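Local coordinates for C24 protein (Bizionia argentinensis JUB59, PDB 6OV6) that probably forms the receptor-binding tip of a bacteriophage long tail fibre, a three-chain assembly that binds manganese ions, at residues L78-S83 and E97-F102. Numbering follows the deposited sequence.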
loop_
_atom_site.group_PDB
_atom_site.type_symbol
_atom_site.label_atom_id
_atom_site.label_comp_id
_atom_site.label_asym_id
_atom_site.label_seq_id
_atom_site.Cartn_x
_atom_site.Cartn_y
_atom_site.Cartn_z
ATOM N N LEU A 78 15.248 52.843 -7.409
ATOM C CA LEU A 78 15.601 54.143 -7.970
ATOM C C LEU A 78 14.929 55.248 -7.175
ATOM O O LEU A 78 13.861 55.043 -6.592
ATOM C CB LEU A 78 15.205 54.282 -9.449
ATOM C CG LEU A 78 15.993 53.462 -10.472
ATOM C CD1 LEU A 78 15.663 53.955 -11.859
ATOM C CD2 LEU A 78 17.520 53.600 -10.280
ATOM N N GLU A 79 15.599 56.397 -7.121
ATOM C CA GLU A 79 15.103 57.597 -6.478
ATOM C C GLU A 79 15.192 58.702 -7.517
ATOM O O GLU A 79 16.294 59.156 -7.866
ATOM C CB GLU A 79 15.895 57.942 -5.214
ATOM C CG GLU A 79 15.209 59.039 -4.431
ATOM C CD GLU A 79 15.794 59.402 -3.084
ATOM O OE1 GLU A 79 16.994 59.138 -2.848
ATOM O OE2 GLU A 79 15.062 60.032 -2.289
ATOM N N THR A 80 14.027 59.058 -8.066
ATOM C CA THR A 80 13.911 60.025 -9.144
ATOM C C THR A 80 12.921 61.121 -8.810
ATOM O O THR A 80 12.068 60.969 -7.921
ATOM C CB THR A 80 13.575 59.343 -10.483
ATOM O OG1 THR A 80 12.307 58.698 -10.369
ATOM C CG2 THR A 80 14.643 58.349 -10.923
ATOM N N SER A 81 13.052 62.237 -9.520
ATOM C CA SER A 81 12.220 63.407 -9.329
ATOM C C SER A 81 10.783 63.113 -9.698
ATOM O O SER A 81 10.536 62.430 -10.699
ATOM C CB SER A 81 12.756 64.581 -10.146
ATOM O OG SER A 81 11.906 65.708 -10.035
ATOM N N THR A 82 9.835 63.639 -8.882
ATOM C CA THR A 82 8.388 63.506 -9.108
ATOM C C THR A 82 7.985 64.197 -10.419
ATOM O O THR A 82 6.997 63.794 -11.040
ATOM C CB THR A 82 7.565 63.950 -7.884
ATOM O OG1 THR A 82 8.033 65.219 -7.416
ATOM C CG2 THR A 82 7.607 62.925 -6.751
ATOM N N SER A 83 8.776 65.215 -10.844
ATOM C CA SER A 83 8.625 65.916 -12.120
ATOM C C SER A 83 9.313 65.003 -13.154
ATOM O O SER A 83 10.545 64.844 -13.135
ATOM C CB SER A 83 9.291 67.291 -12.062
ATOM O OG SER A 83 9.124 68.007 -13.275
ATOM N N GLU A 97 10.793 60.391 -5.479
ATOM C CA GLU A 97 9.962 59.206 -5.226
ATOM C C GLU A 97 10.859 57.979 -5.380
ATOM O O GLU A 97 11.807 58.007 -6.174
ATOM C CB GLU A 97 8.754 59.146 -6.187
ATOM C CG GLU A 97 9.119 59.187 -7.662
ATOM C CD GLU A 97 7.940 59.187 -8.612
ATOM O OE1 GLU A 97 7.313 60.257 -8.789
ATOM O OE2 GLU A 97 7.685 58.131 -9.231
ATOM N N ARG A 98 10.599 56.939 -4.585
ATOM C CA ARG A 98 11.366 55.705 -4.604
ATOM C C ARG A 98 10.519 54.569 -5.128
ATOM O O ARG A 98 9.360 54.445 -4.765
ATOM C CB ARG A 98 11.952 55.398 -3.214
ATOM C CG ARG A 98 13.138 56.311 -2.900
ATOM C CD ARG A 98 13.523 56.341 -1.440
ATOM N NE ARG A 98 14.183 55.100 -1.039
ATOM C CZ ARG A 98 13.623 54.182 -0.263
ATOM N NH1 ARG A 98 12.406 54.373 0.227
ATOM N NH2 ARG A 98 14.288 53.082 0.055
ATOM N N TYR A 99 11.086 53.769 -6.014
ATOM C CA TYR A 99 10.391 52.646 -6.643
ATOM C C TYR A 99 11.441 51.691 -7.129
ATOM O O TYR A 99 12.636 51.990 -7.071
ATOM C CB TYR A 99 9.483 53.126 -7.835
ATOM C CG TYR A 99 10.244 53.868 -8.915
ATOM C CD1 TYR A 99 10.688 53.210 -10.061
ATOM C CD2 TYR A 99 10.576 55.215 -8.764
ATOM C CE1 TYR A 99 11.432 53.876 -11.035
ATOM C CE2 TYR A 99 11.334 55.887 -9.726
ATOM C CZ TYR A 99 11.745 55.218 -10.867
ATOM O OH TYR A 99 12.490 55.875 -11.813
ATOM N N VAL A 100 11.010 50.525 -7.578
ATOM C CA VAL A 100 11.916 49.511 -8.109
ATOM C C VAL A 100 11.646 49.380 -9.598
ATOM O O VAL A 100 10.491 49.452 -10.019
ATOM C CB VAL A 100 11.748 48.175 -7.336
ATOM C CG1 VAL A 100 12.544 47.025 -7.962
ATOM C CG2 VAL A 100 12.168 48.368 -5.885
ATOM N N THR A 101 12.722 49.197 -10.384
ATOM C CA THR A 101 12.652 48.978 -11.828
ATOM C C THR A 101 13.812 48.130 -12.340
ATOM O O THR A 101 14.770 47.885 -11.600
ATOM C CB THR A 101 12.406 50.292 -12.615
ATOM O OG1 THR A 101 11.933 49.935 -13.914
ATOM C CG2 THR A 101 13.641 51.165 -12.735
ATOM N N PHE A 102 13.754 47.712 -13.621
ATOM C CA PHE A 102 14.878 47.008 -14.221
ATOM C C PHE A 102 16.001 48.018 -14.361
ATOM O O PHE A 102 15.786 49.152 -14.824
ATOM C CB PHE A 102 14.510 46.414 -15.585
ATOM C CG PHE A 102 13.513 45.283 -15.491
ATOM C CD1 PHE A 102 13.862 44.075 -14.895
ATOM C CD2 PHE A 102 12.231 45.426 -16.001
ATOM C CE1 PHE A 102 12.940 43.021 -14.813
ATOM C CE2 PHE A 102 11.319 44.372 -15.936
ATOM C CZ PHE A 102 11.681 43.174 -15.344
#
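Strands 74-81 and 96-102 are antiparallel neighbours in a mixed β-sheet, with strand 62-70 parallel to 96-102 on its far side; a long connection starting at T82 joins them, and the ring of Y99 reaches across from one to the other. L78 with Y99 and T80 with E97 are hydrogen-bonded pairs, and in the first of them L78 N donates to Y99 O over 2.8 Å, nearly along the C=O axis. Between them E79 and R98 form a non-hydrogen-bonded pair.

The side chain of Y99 leaves CB with CG tucked between the backbone N and C (chi1 58°), which swings the ring over the partner strand. CD2 comes near L78 O. CE1 and CZ lie beneath L78 CB, whose CH-π contact places it 4.2 Å from the ring centroid of Y99, over the face. At the ring edge CE2 meets T80 OG1 in plane, and the phenol OH shares a hydrogen bond with the same T80 OG1 at 3.2 Å. The tip also touches T80 CG2 and L78 CD1; the latter methyl continues to T101 CG2, 3.6 Å away.

On the other face the aliphatic parts of two side chains meet, E79 CG lying 3.8 Å from R98 CG. Their carboxylate and guanidinium planes are 78° apart; the guanidinium of R98 instead makes a salt bridge with E62 on strand 62-70. One step past the last bridge, the side chain of T82, whose hydroxyl bonds to the carbonyl of H95, crosses E97 obliquely, T82 CG2 resting 3.4 Å from E97 OE1.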